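Local coordinates for precorrin-6Y C5,15-methyltransferase (Decarboxylating) (Geobacter metallireducens, PDB 3E05), which probably methylates a precorrin intermediate with S-adenosyl-methionine in adenosylcobalamin biosynthesis, this chain being the C-terminal methyltransferase domain of the longer protein, at residues D[41-46]-D[66-71]; D[57-62]-D[89-94]; D[159-164]-D[191-196]. All blocks are in the same frame, centred on the assembly; numbering follows the deposited sequence.

Contact 1 (D[41-46]-D[66-71]); sequences DLVMWD and RIFALE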
loop_
_atom_site.group_PDB
_atom_site.type_symbol
_atom_site.label_atom_id
_atom_site.label_comp_id
_atom_site.label_asym_id
_atom_site.label_seq_id
_atom_site.Cartn_x
_atom_site.Cartn_y
_atom_site.Cartn_z
ATOM N N ASP D 41 -7.866 -33.048 8.379
ATOM C CA ASP D 41 -7.039 -34.238 8.682
ATOM C C ASP D 41 -5.526 -34.068 8.533
ATOM O O ASP D 41 -4.789 -35.041 8.712
ATOM C CB ASP D 41 -7.490 -35.490 7.898
ATOM C CG ASP D 41 -8.945 -35.844 8.133
ATOM O OD1 ASP D 41 -9.352 -36.009 9.302
ATOM O OD2 ASP D 41 -9.679 -35.983 7.134
ATOM N N LEU D 42 -5.051 -32.860 8.217
ATOM C CA LEU D 42 -3.601 -32.648 8.050
ATOM C C LEU D 42 -2.904 -32.385 9.372
ATOM O O LEU D 42 -3.529 -32.004 10.351
ATOM C CB LEU D 42 -3.305 -31.489 7.089
ATOM C CG LEU D 42 -3.756 -31.585 5.624
ATOM C CD1 LEU D 42 -3.179 -30.423 4.839
ATOM C CD2 LEU D 42 -3.348 -32.895 4.974
ATOM N N VAL D 43 -1.592 -32.569 9.388
ATOM C CA VAL D 43 -0.788 -32.187 10.529
ATOM C C VAL D 43 -0.053 -30.881 10.203
ATOM O O VAL D 43 0.616 -30.788 9.174
ATOM C CB VAL D 43 0.219 -33.298 10.941
ATOM C CG1 VAL D 43 1.222 -32.791 12.002
ATOM C CG2 VAL D 43 -0.536 -34.528 11.466
ATOM N N MET D 44 -0.202 -29.896 11.087
ATOM C CA MET D 44 0.424 -28.593 10.934
ATOM C C MET D 44 1.355 -28.279 12.108
ATOM O O MET D 44 0.994 -28.489 13.258
ATOM C CB MET D 44 -0.668 -27.525 10.814
ATOM C CG MET D 44 -0.176 -26.062 10.703
ATOM S SD MET D 44 -1.575 -24.946 10.408
ATOM C CE MET D 44 -1.028 -23.573 11.387
ATOM N N TRP D 45 2.554 -27.774 11.816
ATOM C CA TRP D 45 3.379 -27.140 12.849
ATOM C C TRP D 45 3.248 -25.603 12.789
ATOM O O TRP D 45 3.333 -25.026 11.703
ATOM C CB TRP D 45 4.853 -27.487 12.653
ATOM C CG TRP D 45 5.246 -28.951 12.723
ATOM C CD1 TRP D 45 4.479 -30.010 13.144
ATOM C CD2 TRP D 45 6.534 -29.492 12.409
ATOM N NE1 TRP D 45 5.207 -31.183 13.072
ATOM C CE2 TRP D 45 6.476 -30.890 12.645
ATOM C CE3 TRP D 45 7.728 -28.934 11.942
ATOM C CZ2 TRP D 45 7.569 -31.736 12.422
ATOM C CZ3 TRP D 45 8.819 -29.784 11.710
ATOM C CH2 TRP D 45 8.729 -31.162 11.958
ATOM N N ASP D 46 3.048 -24.959 13.941
ATOM C CA ASP D 46 3.067 -23.505 14.048
ATOM C C ASP D 46 4.283 -23.153 14.919
ATOM O O ASP D 46 4.225 -23.196 16.155
ATOM C CB ASP D 46 1.737 -23.000 14.630
ATOM C CG ASP D 46 1.687 -21.486 14.865
ATOM O OD1 ASP D 46 2.657 -20.727 14.593
ATOM O OD2 ASP D 46 0.617 -21.039 15.332
ATOM N N ARG D 66 -4.480 -32.156 13.157
ATOM C CA ARG D 66 -3.682 -31.974 14.376
ATOM C C ARG D 66 -2.679 -30.838 14.220
ATOM O O ARG D 66 -1.849 -30.851 13.313
ATOM C CB ARG D 66 -2.938 -33.260 14.764
ATOM C CG ARG D 66 -3.866 -34.428 15.159
ATOM C CD ARG D 66 -3.075 -35.649 15.589
ATOM N NE ARG D 66 -2.404 -36.289 14.462
ATOM C CZ ARG D 66 -1.399 -37.154 14.576
ATOM N NH1 ARG D 66 -0.928 -37.479 15.774
ATOM N NH2 ARG D 66 -0.856 -37.683 13.484
ATOM N N ILE D 67 -2.753 -29.874 15.129
ATOM C CA ILE D 67 -1.893 -28.688 15.088
ATOM C C ILE D 67 -0.975 -28.645 16.304
ATOM O O ILE D 67 -1.414 -28.849 17.434
ATOM C CB ILE D 67 -2.739 -27.387 14.958
ATOM C CG1 ILE D 67 -3.509 -27.380 13.633
ATOM C CG2 ILE D 67 -1.880 -26.143 15.041
ATOM C CD1 ILE D 67 -4.945 -27.696 13.765
ATOM N N PHE D 68 0.308 -28.390 16.059
ATOM C CA PHE D 68 1.303 -28.321 17.119
ATOM C C PHE D 68 1.925 -26.934 17.127
ATOM O O PHE D 68 2.550 -26.520 16.144
ATOM C CB PHE D 68 2.350 -29.424 16.931
ATOM C CG PHE D 68 1.756 -30.809 16.956
ATOM C CD1 PHE D 68 1.590 -31.481 18.169
ATOM C CD2 PHE D 68 1.336 -31.427 15.778
ATOM C CE1 PHE D 68 1.015 -32.751 18.210
ATOM C CE2 PHE D 68 0.760 -32.691 15.809
ATOM C CZ PHE D 68 0.601 -33.354 17.034
ATOM N N ALA D 69 1.712 -26.232 18.233
ATOM C CA ALA D 69 2.097 -24.838 18.400
ATOM C C ALA D 69 3.295 -24.728 19.330
ATOM O O ALA D 69 3.181 -24.958 20.547
ATOM C CB ALA D 69 0.914 -24.040 18.947
ATOM N N LEU D 70 4.442 -24.384 18.743
ATOM C CA LEU D 70 5.707 -24.308 19.460
ATOM C C LEU D 70 6.040 -22.880 19.859
ATOM O O LEU D 70 6.028 -21.970 19.017
ATOM C CB LEU D 70 6.844 -24.887 18.621
ATOM C CG LEU D 70 7.063 -26.394 18.720
ATOM C CD1 LEU D 70 6.091 -27.134 17.832
ATOM C CD2 LEU D 70 8.486 -26.720 18.317
ATOM N N GLU D 71 6.355 -22.688 21.140
ATOM C CA GLU D 71 6.678 -21.365 21.669
ATOM C C GLU D 71 7.696 -21.452 22.802
ATOM O O GLU D 71 7.545 -22.265 23.716
ATOM C CB GLU D 71 5.399 -20.649 22.118
ATOM C CG GLU D 71 5.580 -19.256 22.750
ATOM C CD GLU D 71 6.330 -18.288 21.852
ATOM O OE1 GLU D 71 5.882 -18.034 20.720
ATOM O OE2 GLU D 71 7.388 -17.787 22.282
#
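Val43 holds CG1 anti to its backbone N (chi1 171°), while Phe68 turns CG anti to its own carbonyl carbon (chi1 -60°), and the two groups meet on one face of a parallel pair of strands. The two strands belong to the first beta-alpha-beta unit of a Rossmann-like methyltransferase fold: strand 43-47 leads into helix 53-61, which crosses over to strand 66-71. Val43 CG1 comes up at the rim of the phenyl ring, 3.8 Å from Phe68 CE2 and close to the ring plane. Its other methyl, CG2, lies 3.8 Å from NH2 of Arg66, whose chain bends at chi3, setting NE 3.9 Å from Val43 CG2, so that the methyl meets the guanidinium obliquely. Farther along the same face Trp45 presents CD1 to Phe68 CD2 at 4.3 Å, a looser touch, while its NE1 is taken by the carbonyl of Pro107.

The opposite face carries Met44, Asp46, Ile67 and Ala69 and looks toward helix 53-61. Here Met44 CB packs on Ile67 CG1 at 4.0 Å, and Ile67 goes on to touch Ser55 of that helix. Asp46 is buried near the C-terminal end of its strand, with OD2 held by the hydroxyl of Ser55.

Between the faces, five backbone hydrogen bonds alternate across the strands, from Arg66 N to Leu42 O at the first and Leu70 N to Asp46 O at the last. On their outer edges the strands are paired as well, Val43 and Trp45 with strand 111-114 and Ile67 with Asn91, so this is the interior of the sheet. The straightest of the five bonds runs from Asp46 N to Phe68 O, 2.7 Å long with an N-H...O angle of 176°.

Contact 2 (D[57-62]-D[89-94]); sequences EASNLM and ARNVTL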
loop_
_atom_site.group_PDB
_atom_site.type_symbol
_atom_site.label_atom_id
_atom_site.label_comp_id
_atom_site.label_asym_id
_atom_site.label_seq_id
_atom_site.Cartn_x
_atom_site.Cartn_y
_atom_site.Cartn_z
ATOM N N GLU D 57 -7.339 -20.404 14.447
ATOM C CA GLU D 57 -8.189 -20.369 13.243
ATOM C C GLU D 57 -7.938 -21.535 12.259
ATOM O O GLU D 57 -8.878 -22.054 11.653
ATOM C CB GLU D 57 -8.147 -18.978 12.577
ATOM C CG GLU D 57 -8.865 -17.915 13.415
ATOM C CD GLU D 57 -8.984 -16.583 12.729
ATOM O OE1 GLU D 57 -8.572 -16.468 11.557
ATOM O OE2 GLU D 57 -9.477 -15.634 13.366
ATOM N N ALA D 58 -6.684 -21.981 12.152
ATOM C CA ALA D 58 -6.344 -23.208 11.413
ATOM C C ALA D 58 -7.111 -24.427 11.939
ATOM O O ALA D 58 -7.556 -25.275 11.156
ATOM C CB ALA D 58 -4.879 -23.487 11.507
ATOM N N SER D 59 -7.235 -24.501 13.265
ATOM C CA SER D 59 -7.929 -25.599 13.934
ATOM C C SER D 59 -9.425 -25.585 13.637
ATOM O O SER D 59 -10.057 -26.642 13.572
ATOM C CB SER D 59 -7.643 -25.583 15.438
ATOM O OG SER D 59 -8.505 -24.700 16.126
ATOM N N ASN D 60 -9.984 -24.390 13.436
ATOM C CA ASN D 60 -11.372 -24.263 13.017
ATOM C C ASN D 60 -11.581 -24.784 11.594
ATOM O O ASN D 60 -12.641 -25.350 11.275
ATOM C CB ASN D 60 -11.836 -22.817 13.129
ATOM C CG ASN D 60 -12.028 -22.365 14.562
ATOM O OD1 ASN D 60 -12.091 -23.177 15.486
ATOM N ND2 ASN D 60 -12.143 -21.061 14.751
ATOM N N LEU D 61 -10.555 -24.609 10.758
ATOM C CA LEU D 61 -10.583 -25.024 9.351
ATOM C C LEU D 61 -10.243 -26.494 9.176
ATOM O O LEU D 61 -10.573 -27.095 8.144
ATOM C CB LEU D 61 -9.593 -24.203 8.518
ATOM C CG LEU D 61 -9.754 -22.682 8.373
ATOM C CD1 LEU D 61 -8.541 -22.080 7.663
ATOM C CD2 LEU D 61 -10.978 -22.363 7.618
ATOM N N MET D 62 -9.548 -27.061 10.165
ATOM C CA MET D 62 -9.223 -28.480 10.175
ATOM C C MET D 62 -9.673 -29.110 11.495
ATOM O O MET D 62 -8.827 -29.413 12.338
ATOM C CB MET D 62 -7.714 -28.707 10.001
ATOM C CG MET D 62 -7.102 -28.123 8.748
ATOM S SD MET D 62 -5.363 -28.559 8.535
ATOM C CE MET D 62 -4.612 -27.840 9.985
ATOM N N ALA D 89 -9.804 -24.670 21.143
ATOM C CA ALA D 89 -8.947 -25.203 20.104
ATOM C C ALA D 89 -8.309 -26.464 20.644
ATOM O O ALA D 89 -7.116 -26.482 20.962
ATOM C CB ALA D 89 -7.891 -24.182 19.707
ATOM N N ARG D 90 -9.115 -27.524 20.747
ATOM C CA ARG D 90 -8.701 -28.750 21.433
ATOM C C ARG D 90 -7.720 -29.564 20.624
ATOM O O ARG D 90 -6.938 -30.336 21.194
ATOM C CB ARG D 90 -9.910 -29.625 21.792
ATOM C CG ARG D 90 -11.087 -28.867 22.358
ATOM C CD ARG D 90 -11.030 -28.692 23.867
ATOM N NE ARG D 90 -11.055 -29.962 24.585
ATOM C CZ ARG D 90 -11.032 -30.082 25.906
ATOM N NH1 ARG D 90 -10.995 -29.007 26.681
ATOM N NH2 ARG D 90 -11.040 -31.286 26.450
ATOM N N ASN D 91 -7.749 -29.392 19.301
ATOM C CA ASN D 91 -6.838 -30.131 18.424
ATOM C C ASN D 91 -5.492 -29.429 18.204
ATOM O O ASN D 91 -4.680 -29.843 17.370
ATOM C CB ASN D 91 -7.516 -30.529 17.103
ATOM C CG ASN D 91 -8.069 -29.334 16.324
ATOM O OD1 ASN D 91 -8.519 -28.340 16.898
ATOM N ND2 ASN D 91 -8.060 -29.452 15.005
ATOM N N VAL D 92 -5.268 -28.372 18.975
ATOM C CA VAL D 92 -3.957 -27.739 19.074
ATOM C C VAL D 92 -3.244 -28.230 20.333
ATOM O O VAL D 92 -3.771 -28.124 21.445
ATOM C CB VAL D 92 -4.060 -26.201 19.105
ATOM C CG1 VAL D 92 -2.679 -25.577 19.195
ATOM C CG2 VAL D 92 -4.810 -25.679 17.864
ATOM N N THR D 93 -2.042 -28.762 20.148
ATOM C CA THR D 93 -1.192 -29.113 21.260
ATOM C C THR D 93 -0.101 -28.059 21.422
ATOM O O THR D 93 0.673 -27.814 20.500
ATOM C CB THR D 93 -0.591 -30.516 21.068
ATOM O OG1 THR D 93 -1.658 -31.473 21.054
ATOM C CG2 THR D 93 0.364 -30.852 22.199
ATOM N N LEU D 94 -0.080 -27.423 22.588
ATOM C CA LEU D 94 0.938 -26.443 22.919
ATOM C C LEU D 94 2.213 -27.163 23.313
ATOM O O LEU D 94 2.215 -27.980 24.235
ATOM C CB LEU D 94 0.467 -25.519 24.041
ATOM C CG LEU D 94 1.521 -24.611 24.683
ATOM C CD1 LEU D 94 2.182 -23.671 23.653
ATOM C CD2 LEU D 94 0.907 -23.820 25.832
#
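Ala89 meets the helix first: its CB rests 3.7 Å from OG of Ser59, the residue of segment 57-62 that takes most of the contact. That hydroxyl is turned back on its own helix, where it is hydrogen-bonded to the carbonyl of Ile56. A type I turn from Ala89 to Val92 then swings the chain around, and Asn91 leaves its backbone toward the helix. Its CG sits between the backbone N and the carbonyl carbon (chi1 57°), and the carboxamide beyond it spans two places on the other segment. OD1 approaches Ser59 CB at 3.2 Å, while ND2 stands 2.8 Å from O of Met62, the first residue to leave helical geometry. The hydrogen bond of ND2 that is clear goes to Gly65 O. Val92 begins the strand and lays CG2 against Ser59 CB at 3.7 Å, so Ser59 is touched in turn by all three residues.

The contact thus packs the last turn of helix 53-61 against the turn entering strand 92-96. Ile67 of strand 66-71 lies against Ser59, Met62 and Asn91, Leu84 of helix 74-86 touches Ala89 and Val92, and helix 26-35 packs on Ala58 and Leu61.

Contact 3 (D[159-164]-D[191-196]); sequences GYMVEV and TAWKSD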
loop_
_atom_site.group_PDB
_atom_site.type_symbol
_atom_site.label_atom_id
_atom_site.label_comp_id
_atom_site.label_asym_id
_atom_site.label_seq_id
_atom_site.Cartn_x
_atom_site.Cartn_y
_atom_site.Cartn_z
ATOM N N GLY D 159 15.331 -26.109 -3.078
ATOM C CA GLY D 159 14.554 -26.425 -4.280
ATOM C C GLY D 159 13.064 -26.141 -4.233
ATOM O O GLY D 159 12.297 -26.699 -5.022
ATOM N N TYR D 160 12.640 -25.271 -3.317
ATOM C CA TYR D 160 11.230 -24.879 -3.234
ATOM C C TYR D 160 10.908 -23.792 -4.251
ATOM O O TYR D 160 11.735 -22.910 -4.522
ATOM C CB TYR D 160 10.871 -24.359 -1.831
ATOM C CG TYR D 160 10.844 -25.429 -0.767
ATOM C CD1 TYR D 160 9.709 -26.223 -0.570
ATOM C CD2 TYR D 160 11.952 -25.646 0.055
ATOM C CE1 TYR D 160 9.687 -27.218 0.403
ATOM C CE2 TYR D 160 11.936 -26.639 1.027
ATOM C CZ TYR D 160 10.809 -27.416 1.193
ATOM O OH TYR D 160 10.803 -28.395 2.158
ATOM N N MET D 161 9.707 -23.874 -4.815
ATOM C CA MET D 161 9.095 -22.732 -5.474
ATOM C C MET D 161 8.698 -21.774 -4.359
ATOM O O MET D 161 8.122 -22.210 -3.358
ATOM C CB MET D 161 7.843 -23.160 -6.215
ATOM C CG MET D 161 8.024 -23.320 -7.692
ATOM S SD MET D 161 6.766 -22.378 -8.557
ATOM C CE MET D 161 7.473 -20.734 -8.408
ATOM N N VAL D 162 9.012 -20.487 -4.519
ATOM C CA VAL D 162 8.721 -19.477 -3.492
ATOM C C VAL D 162 7.928 -18.306 -4.098
ATOM O O VAL D 162 8.309 -17.756 -5.126
ATOM C CB VAL D 162 10.024 -18.974 -2.779
ATOM C CG1 VAL D 162 9.732 -17.838 -1.770
ATOM C CG2 VAL D 162 10.740 -20.120 -2.062
ATOM N N GLU D 163 6.805 -17.972 -3.468
ATOM C CA GLU D 163 6.081 -16.741 -3.762
ATOM C C GLU D 163 6.228 -15.822 -2.558
ATOM O O GLU D 163 6.193 -16.284 -1.416
ATOM C CB GLU D 163 4.603 -17.032 -4.002
ATOM C CG GLU D 163 3.718 -15.768 -4.082
ATOM C CD GLU D 163 2.245 -16.081 -4.005
ATOM O OE1 GLU D 163 1.705 -16.586 -5.004
ATOM O OE2 GLU D 163 1.622 -15.823 -2.956
ATOM N N VAL D 164 6.388 -14.522 -2.808
ATOM C CA VAL D 164 6.349 -13.525 -1.742
ATOM C C VAL D 164 5.179 -12.592 -2.010
ATOM O O VAL D 164 5.073 -12.059 -3.107
ATOM C CB VAL D 164 7.651 -12.701 -1.674
ATOM C CG1 VAL D 164 7.613 -11.746 -0.481
ATOM C CG2 VAL D 164 8.868 -13.621 -1.618
ATOM N N THR D 191 5.335 -18.033 0.752
ATOM C CA THR D 191 4.804 -19.376 0.542
ATOM C C THR D 191 5.770 -20.215 -0.283
ATOM O O THR D 191 6.228 -19.795 -1.340
ATOM C CB THR D 191 3.413 -19.320 -0.100
ATOM O OG1 THR D 191 2.597 -18.427 0.666
ATOM C CG2 THR D 191 2.749 -20.715 -0.113
ATOM N N ALA D 192 6.075 -21.412 0.216
ATOM C CA ALA D 192 7.048 -22.286 -0.426
ATOM C C ALA D 192 6.507 -23.700 -0.529
ATOM O O ALA D 192 5.945 -24.234 0.429
ATOM C CB ALA D 192 8.350 -22.266 0.332
ATOM N N TRP D 193 6.655 -24.290 -1.706
ATOM C CA TRP D 193 6.163 -25.638 -1.961
ATOM C C TRP D 193 7.042 -26.248 -3.033
ATOM O O TRP D 193 7.810 -25.541 -3.686
ATOM C CB TRP D 193 4.681 -25.621 -2.398
ATOM C CG TRP D 193 4.433 -24.971 -3.740
ATOM C CD1 TRP D 193 4.198 -25.610 -4.927
ATOM C CD2 TRP D 193 4.410 -23.561 -4.035
ATOM N NE1 TRP D 193 4.022 -24.694 -5.935
ATOM C CE2 TRP D 193 4.151 -23.429 -5.422
ATOM C CE3 TRP D 193 4.582 -22.398 -3.268
ATOM C CZ2 TRP D 193 4.062 -22.180 -6.059
ATOM C CZ3 TRP D 193 4.502 -21.143 -3.913
ATOM C CH2 TRP D 193 4.240 -21.053 -5.290
ATOM N N LYS D 194 6.956 -27.560 -3.202
ATOM C CA LYS D 194 7.727 -28.199 -4.256
ATOM C C LYS D 194 6.864 -28.286 -5.503
ATOM O O LYS D 194 5.730 -28.796 -5.465
ATOM C CB LYS D 194 8.233 -29.580 -3.825
ATOM C CG LYS D 194 9.285 -29.575 -2.717
ATOM C CD LYS D 194 10.677 -29.279 -3.273
ATOM C CE LYS D 194 11.728 -29.354 -2.182
ATOM N NZ LYS D 194 11.914 -30.733 -1.657
ATOM N N SER D 195 7.402 -27.768 -6.602
ATOM C CA SER D 195 6.734 -27.826 -7.894
ATOM C C SER D 195 6.722 -29.267 -8.421
ATOM O O SER D 195 5.890 -29.620 -9.261
ATOM C CB SER D 195 7.426 -26.893 -8.884
ATOM O OG SER D 195 6.521 -26.461 -9.880
ATOM N N ASP D 196 7.648 -30.077 -7.894
ATOM C CA ASP D 196 7.779 -31.512 -8.179
ATOM C C ASP D 196 6.529 -32.360 -7.916
ATOM O O ASP D 196 6.037 -33.024 -8.833
ATOM C CB ASP D 196 8.941 -32.107 -7.366
ATOM C CG ASP D 196 10.300 -31.605 -7.821
ATOM O OD1 ASP D 196 10.608 -31.711 -9.030
ATOM O OD2 ASP D 196 11.065 -31.119 -6.960
HETATM O O HOH W 1 9.852 -30.804 0.520
HETATM O O HOH W 2 2.660 -15.868 -0.258
#
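Met161 and Trp193 lie side by side at the apolar centre of this beta hairpin, whose long arms, strands 161-173 and 180-193, run antiparallel at the end of the domain's sheet. Met161 CB stands over the centre of the indole six-membered ring, 3.9 Å from its centroid, a CH-pi contact. The methionine chain then bends at chi2 and chi3, and SD makes an oblique Met-aromatic contact, nearest to Trp193 CZ2 at 3.7 Å. Trp193 has CG between its backbone N and carbonyl carbon (chi1 67°), and its ring reaches back across the neighbouring strand until CZ3 is 4.1 Å from Glu163 CB. An alanine here would probably leave Met161 without its aromatic partner and free its thioether to turn, opening a gap beside Glu163.

On the reverse face Ala192 CB touches Val162 CG2, and it also meets Tyr160 CB, with Leu155 of helix 145-157 packed on Val162 and Ala192. The backbones are joined by hydrogen-bonded pairs at Met161 with Trp193 and Glu163 with Thr191; the Met161 N to Trp193 O bond is bent, its angle at the hydrogen 136°.

Toward the hairpin's open end, Lys194 lays CE over the centre of the Tyr160 ring, 3.9 Å from the centroid. Its NZ, also over that face, adds a cation-pi contact and shares a water with Tyr160 OH. Gly159, just before Tyr160, has positive phi and closes helix 145-157 in a Schellman motif. Farther into the hairpin, Glu163 OE2 forms a salt bridge with Lys35, and Lys179 of the second subunit is hydrogen-bonded to Val162 O. Glu163 OE2 also accepts from a water at 2.9 Å, and that water in turn accepts a hydrogen bond from Thr191 OG1.

All three contacts reach one mixed sheet, ordered 92-96, 66-71, 43-47, 111-114, 137-142, 180-193, 161-173. Contacts 1 and 2 lie toward one edge of the sheet, with centres about 8 Å apart and their segments alternating along the chain. They touch directly: Ile67 O and Ala69 N probably hydrogen-bond with the backbone of Thr93. Contact 3 follows later in sequence and lies at the far side of the sheet, its centre about 20 Å from that of contact 1 and about 25 Å from that of contact 2. The five parallel strands thus form the Rossmann-like core, while the closing antiparallel hairpin carries the sheet on into a second subunit.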